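Local coordinates for protein DR hemagglutinin structural subunit (Escherichia coli, PDB 1UT1) that serves as the fimbrial adhesin subunit DraE, binding the Dr blood group antigen so that uropathogenic bacteria adhere to the upper urinary tract and agglutinate human erythrocytes, at the interface of chains A and B. Residues are numbered along the deposited sequence; one frame, centred on the assembly and turned at random. Chains: chain A/B, DR hemagglutinin structural subunit.

The interface of chains A and B. Residues chain A 30-32; chain B 54-57, 65-67, 143-144.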
loop_
_atom_site.group_PDB
_atom_site.type_symbol
_atom_site.label_atom_id
_atom_site.label_comp_id
_atom_site.label_asym_id
_atom_site.label_seq_id
_atom_site.Cartn_x
_atom_site.Cartn_y
_atom_site.Cartn_z
ATOM N N VAL A 30 -14.583 14.666 8.217
ATOM C CA VAL A 30 -13.325 15.402 8.112
ATOM C C VAL A 30 -12.349 14.658 7.217
ATOM O O VAL A 30 -11.843 13.586 7.598
ATOM C CB VAL A 30 -12.721 15.601 9.486
ATOM C CG1 VAL A 30 -11.447 16.428 9.382
ATOM C CG2 VAL A 30 -13.787 16.295 10.440
ATOM N N ARG A 31 -12.136 15.198 6.016
ATOM C CA ARG A 31 -11.268 14.562 5.008
ATOM C C ARG A 31 -9.845 14.998 5.291
ATOM O O ARG A 31 -9.569 16.178 5.443
ATOM C CB ARG A 31 -11.671 14.982 3.557
ATOM C CG ARG A 31 -13.146 14.814 3.202
ATOM C CD ARG A 31 -13.511 13.353 3.012
ATOM N NE ARG A 31 -13.405 12.917 1.620
ATOM C CZ ARG A 31 -14.441 12.551 0.870
ATOM N NH1 ARG A 31 -15.671 12.605 1.362
ATOM N NH2 ARG A 31 -14.246 12.146 -0.378
ATOM N N VAL A 32 -8.960 14.026 5.443
ATOM C CA VAL A 32 -7.566 14.289 5.730
ATOM C C VAL A 32 -6.720 13.728 4.596
ATOM O O VAL A 32 -6.796 12.536 4.280
ATOM C CB VAL A 32 -7.153 13.619 7.034
ATOM C CG1 VAL A 32 -5.664 13.927 7.373
ATOM C CG2 VAL A 32 -8.096 14.055 8.165
ATOM N N THR B 54 -3.559 18.199 4.106
ATOM C CA THR B 54 -4.753 18.996 3.819
ATOM C C THR B 54 -5.931 18.463 4.635
ATOM O O THR B 54 -6.067 17.261 4.828
ATOM C CB THR B 54 -5.120 18.978 2.311
ATOM O OG1 THR B 54 -5.317 17.632 1.900
ATOM C CG2 THR B 54 -4.017 19.606 1.468
ATOM N N VAL B 55 -6.770 19.370 5.124
ATOM C CA VAL B 55 -7.919 18.973 5.928
ATOM C C VAL B 55 -9.139 19.737 5.429
ATOM O O VAL B 55 -9.097 20.964 5.253
ATOM C CB VAL B 55 -7.712 19.334 7.422
ATOM C CG1 VAL B 55 -8.985 19.054 8.245
ATOM C CG2 VAL B 55 -6.493 18.586 7.995
ATOM N N GLN B 56 -10.222 19.013 5.174
ATOM C CA GLN B 56 -11.477 19.667 4.780
ATOM C C GLN B 56 -12.620 18.989 5.496
ATOM O O GLN B 56 -12.917 17.794 5.257
ATOM C CB GLN B 56 -11.713 19.612 3.264
ATOM C CG GLN B 56 -13.030 20.345 2.833
ATOM C CD GLN B 56 -13.010 21.849 3.150
ATOM O OE1 GLN B 56 -12.251 22.601 2.540
ATOM N NE2 GLN B 56 -13.768 22.271 4.185
ATOM N N ALA B 57 -13.233 19.737 6.403
ATOM C CA ALA B 57 -14.418 19.277 7.098
ATOM C C ALA B 57 -15.684 19.774 6.398
ATOM O O ALA B 57 -15.741 20.893 5.919
ATOM C CB ALA B 57 -14.395 19.779 8.532
ATOM N N VAL B 65 -13.727 20.192 14.850
ATOM C CA VAL B 65 -12.962 19.326 13.939
ATOM C C VAL B 65 -11.748 18.775 14.680
ATOM O O VAL B 65 -11.150 19.468 15.534
ATOM C CB VAL B 65 -12.558 20.120 12.696
ATOM C CG1 VAL B 65 -11.369 19.491 11.973
ATOM C CG2 VAL B 65 -13.780 20.268 11.756
ATOM N N ALA B 66 -11.396 17.517 14.399
ATOM C CA ALA B 66 -10.286 16.911 15.105
ATOM C C ALA B 66 -9.515 15.972 14.241
ATOM O O ALA B 66 -10.070 15.373 13.326
ATOM C CB ALA B 66 -10.772 16.179 16.362
ATOM N N LEU B 67 -8.248 15.780 14.596
ATOM C CA LEU B 67 -7.393 14.752 13.964
ATOM C C LEU B 67 -6.859 13.857 15.070
ATOM O O LEU B 67 -6.448 14.360 16.113
ATOM C CB LEU B 67 -6.203 15.386 13.234
ATOM C CG LEU B 67 -6.486 16.342 12.068
ATOM C CD1 LEU B 67 -7.170 15.648 10.939
ATOM C CD2 LEU B 67 -7.257 17.536 12.523
ATOM N N GLY B 143 -9.334 11.843 10.515
ATOM C CA GLY B 143 -10.291 12.915 10.769
ATOM C C GLY B 143 -11.471 12.468 11.613
ATOM O O GLY B 143 -11.912 11.316 11.548
ATOM N N GLY B 144 -11.992 13.394 12.408
ATOM C CA GLY B 144 -13.198 13.123 13.192
ATOM C C GLY B 144 -13.580 14.420 13.886
ATOM O O GLY B 144 -13.212 15.492 13.437
#
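A:Val30 packs against B:Val55, and A:Val32 against B:Leu67, both valines turning their side chains into chain B while A:Arg31 between them points the other way. The short strand 29-32 of chain A pairs antiparallel with strand 49-58 of chain B, as in a strand swap between immunoglobulin-like adhesin domains; the pairing may belong to the crystal rather than to the fimbria. Backbone pairing is reciprocal at A:Arg31 and B:Gln56: A:Arg31 N donates to B:Gln56 O at 2.8 Å, and B:Gln56 N returns a bond to A:Arg31 O at 2.9 Å.

The inward face is the tight one. A:Val30 reaches between B:Val55 on one flank and B:Gly143 and B:Gly144 on the other. With CG1 of A:Val30 anti to its backbone N (chi1 -177°), the two valine side chains cross obliquely, A:Val30 CG1 lying 3.8 Å from B:Val55 CG1 and also meeting B:Val65. A:Val30 CG2 comes within 3.2 Å of B:Gly144 O, with the methyl of B:Ala57 farther off. Further along, A:Val32 CG2 presses on B:Leu67 CD1 at 3.3 Å, closer than usual for two methyls, and lies 3.6 Å from B:Gly143 CA, where the bare glycine probably allows the valine to come close to the backbone.

The outer face is looser. The A:Arg31 side chain is poorly ordered, so its guanidinium position carries little weight; its CB and CG merely skirt B:Gln56 O. B:Gln56 folds back within its own chain, its amide NE2 giving a hydrogen bond to B:Ala57 O at 3.0 Å, with that oxygen in the plane of the amide.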